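Local atomic coordinates of Lmo2241 protein (PDB entry 4HAM), a protein that probably binds DNA through a winged helix-turn-helix domain of the GntR family and so acts as a transcription factor. Residues Leu103-Tyr107 against Leu108-Ile112. Residues are numbered along the deposited sequence; the frame is centred on the assembly and turned at random.
Sequences LDLVY and LGVNI
Leu108 lies back over the carbonyl end of Asp104, one helical turn earlier. Leu108 CB is 3.5 Å from Asp104 O. Next along the side chain, Leu108 CG sits 3.3 Å from Asp104 O and also nears the carbonyl carbon of Tyr107. At the tip, Leu108 CD1 stays beside Asp104 O at 3.4 Å, while the other methyl, Leu108 CD2, has a loose apolar contact with CD2 of the Tyr107 ring. Leu108 CG lies beside its backbone N (chi1 -68°) and anti to the carbonyl carbon, which turns the branch back along the helix. Leu108 N donates to Asp104 O at 3.1 Å, so this oxygen is both hydrogen-bonded and shielded by the leucine.

Helix 88-107 ends here in a Schellman motif. Positive phi at Gly109 (94°) turns the chain, and two backbone bonds tie it to the last turn. Val110 N donates to Leu105 O at 3.0 Å, with 161° at the hydrogen. Gly109 N reaches Val106 O from well above its carbonyl plane. The turn links helix 88-107 to helix 112-127, which packs back against it through Ile115, a residue that touches Leu105, Val106 and Val110. Asn111 is the N-cap of the second helix, and its OD1 accepts from Glu114 N.

Val110 packs on Leu105. Val110 CB lies 4.0 Å from Leu105 CB, and Val110 CG2 rests near Leu105 O. Val110 O also receives a CA-H...O contact from Val106.

The second subunit bonds to several polar groups here: its Lys24 forms a salt bridge with Asp104 OD1, its Gln81 bonds to Tyr107 OH, and its Ser86 holds Leu108 O.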
loop_
_atom_site.group_PDB
_atom_site.type_symbol
_atom_site.label_atom_id
_atom_site.label_comp_id
_atom_site.label_asym_id
_atom_site.label_seq_id
_atom_site.Cartn_x
_atom_site.Cartn_y
_atom_site.Cartn_z
ATOM N N LEU A 103 1.273 -6.480 -7.203
ATOM C CA LEU A 103 1.361 -6.143 -8.623
ATOM C C LEU A 103 2.586 -5.267 -8.891
ATOM O O LEU A 103 3.325 -5.493 -9.857
ATOM C CB LEU A 103 0.094 -5.440 -9.097
ATOM C CG LEU A 103 0.156 -4.807 -10.492
ATOM C CD1 LEU A 103 0.422 -5.860 -11.569
ATOM C CD2 LEU A 103 -1.116 -4.055 -10.777
ATOM N N ASP A 104 2.807 -4.277 -8.033
ATOM C CA ASP A 104 3.928 -3.358 -8.242
ATOM C C ASP A 104 5.275 -4.071 -8.156
ATOM O O ASP A 104 6.145 -3.870 -9.004
ATOM C CB ASP A 104 3.875 -2.177 -7.271
ATOM C CG ASP A 104 2.796 -1.166 -7.628
ATOM O OD1 ASP A 104 2.164 -1.301 -8.700
ATOM O OD2 ASP A 104 2.586 -0.224 -6.834
ATOM N N LEU A 105 5.443 -4.904 -7.135
ATOM C CA LEU A 105 6.661 -5.683 -6.979
ATOM C C LEU A 105 6.878 -6.626 -8.175
ATOM O O LEU A 105 7.974 -6.693 -8.721
ATOM C CB LEU A 105 6.609 -6.498 -5.683
ATOM C CG LEU A 105 6.654 -5.709 -4.371
ATOM C CD1 LEU A 105 6.261 -6.600 -3.204
ATOM C CD2 LEU A 105 8.032 -5.090 -4.141
ATOM N N VAL A 106 5.836 -7.357 -8.565
ATOM C CA VAL A 106 5.948 -8.302 -9.673
ATOM C C VAL A 106 6.331 -7.580 -10.963
ATOM O O VAL A 106 7.198 -8.047 -11.705
ATOM C CB VAL A 106 4.673 -9.160 -9.860
ATOM C CG1 VAL A 106 4.783 -10.000 -11.135
ATOM C CG2 VAL A 106 4.457 -10.069 -8.656
ATOM N N TYR A 107 5.721 -6.421 -11.204
ATOM C CA TYR A 107 6.080 -5.625 -12.361
ATOM C C TYR A 107 7.554 -5.203 -12.334
ATOM O O TYR A 107 8.214 -5.138 -13.371
ATOM C CB TYR A 107 5.185 -4.382 -12.515
ATOM C CG TYR A 107 5.657 -3.550 -13.675
ATOM C CD1 TYR A 107 5.358 -3.927 -14.979
ATOM C CD2 TYR A 107 6.462 -2.428 -13.482
ATOM C CE1 TYR A 107 5.827 -3.207 -16.055
ATOM C CE2 TYR A 107 6.933 -1.690 -14.571
ATOM C CZ TYR A 107 6.611 -2.098 -15.852
ATOM O OH TYR A 107 7.062 -1.387 -16.943
ATOM N N LEU A 108 8.059 -4.907 -11.146
ATOM C CA LEU A 108 9.440 -4.482 -10.991
ATOM C C LEU A 108 10.417 -5.664 -10.991
ATOM O O LEU A 108 11.614 -5.488 -10.772
ATOM C CB LEU A 108 9.589 -3.660 -9.715
ATOM C CG LEU A 108 8.894 -2.295 -9.747
ATOM C CD1 LEU A 108 8.764 -1.730 -8.354
ATOM C CD2 LEU A 108 9.667 -1.327 -10.637
ATOM N N GLY A 109 9.903 -6.863 -11.229
ATOM C CA GLY A 109 10.762 -8.022 -11.400
ATOM C C GLY A 109 11.016 -8.838 -10.148
ATOM O O GLY A 109 11.897 -9.694 -10.143
ATOM N N VAL A 110 10.248 -8.584 -9.088
ATOM C CA VAL A 110 10.385 -9.343 -7.846
ATOM C C VAL A 110 9.478 -10.573 -7.908
ATOM O O VAL A 110 8.273 -10.448 -8.086
ATOM C CB VAL A 110 10.006 -8.482 -6.626
ATOM C CG1 VAL A 110 10.212 -9.250 -5.323
ATOM C CG2 VAL A 110 10.813 -7.189 -6.612
ATOM N N ASN A 111 10.045 -11.765 -7.770
ATOM C CA ASN A 111 9.220 -12.962 -7.876
ATOM C C ASN A 111 8.490 -13.295 -6.582
ATOM O O ASN A 111 8.794 -12.740 -5.524
ATOM C CB ASN A 111 9.999 -14.163 -8.439
ATOM C CG ASN A 111 11.156 -14.595 -7.557
ATOM O OD1 ASN A 111 11.038 -14.661 -6.333
ATOM N ND2 ASN A 111 12.288 -14.912 -8.187
ATOM N N ILE A 112 7.517 -14.191 -6.675
ATOM C CA ILE A 112 6.682 -14.527 -5.524
ATOM C C ILE A 112 7.506 -15.140 -4.387
ATOM O O ILE A 112 7.189 -14.948 -3.209
ATOM C CB ILE A 112 5.509 -15.456 -5.935
ATOM C CG1 ILE A 112 4.568 -15.677 -4.760
ATOM C CG2 ILE A 112 6.025 -16.775 -6.497
ATOM C CD1 ILE A 112 4.056 -14.401 -4.180
#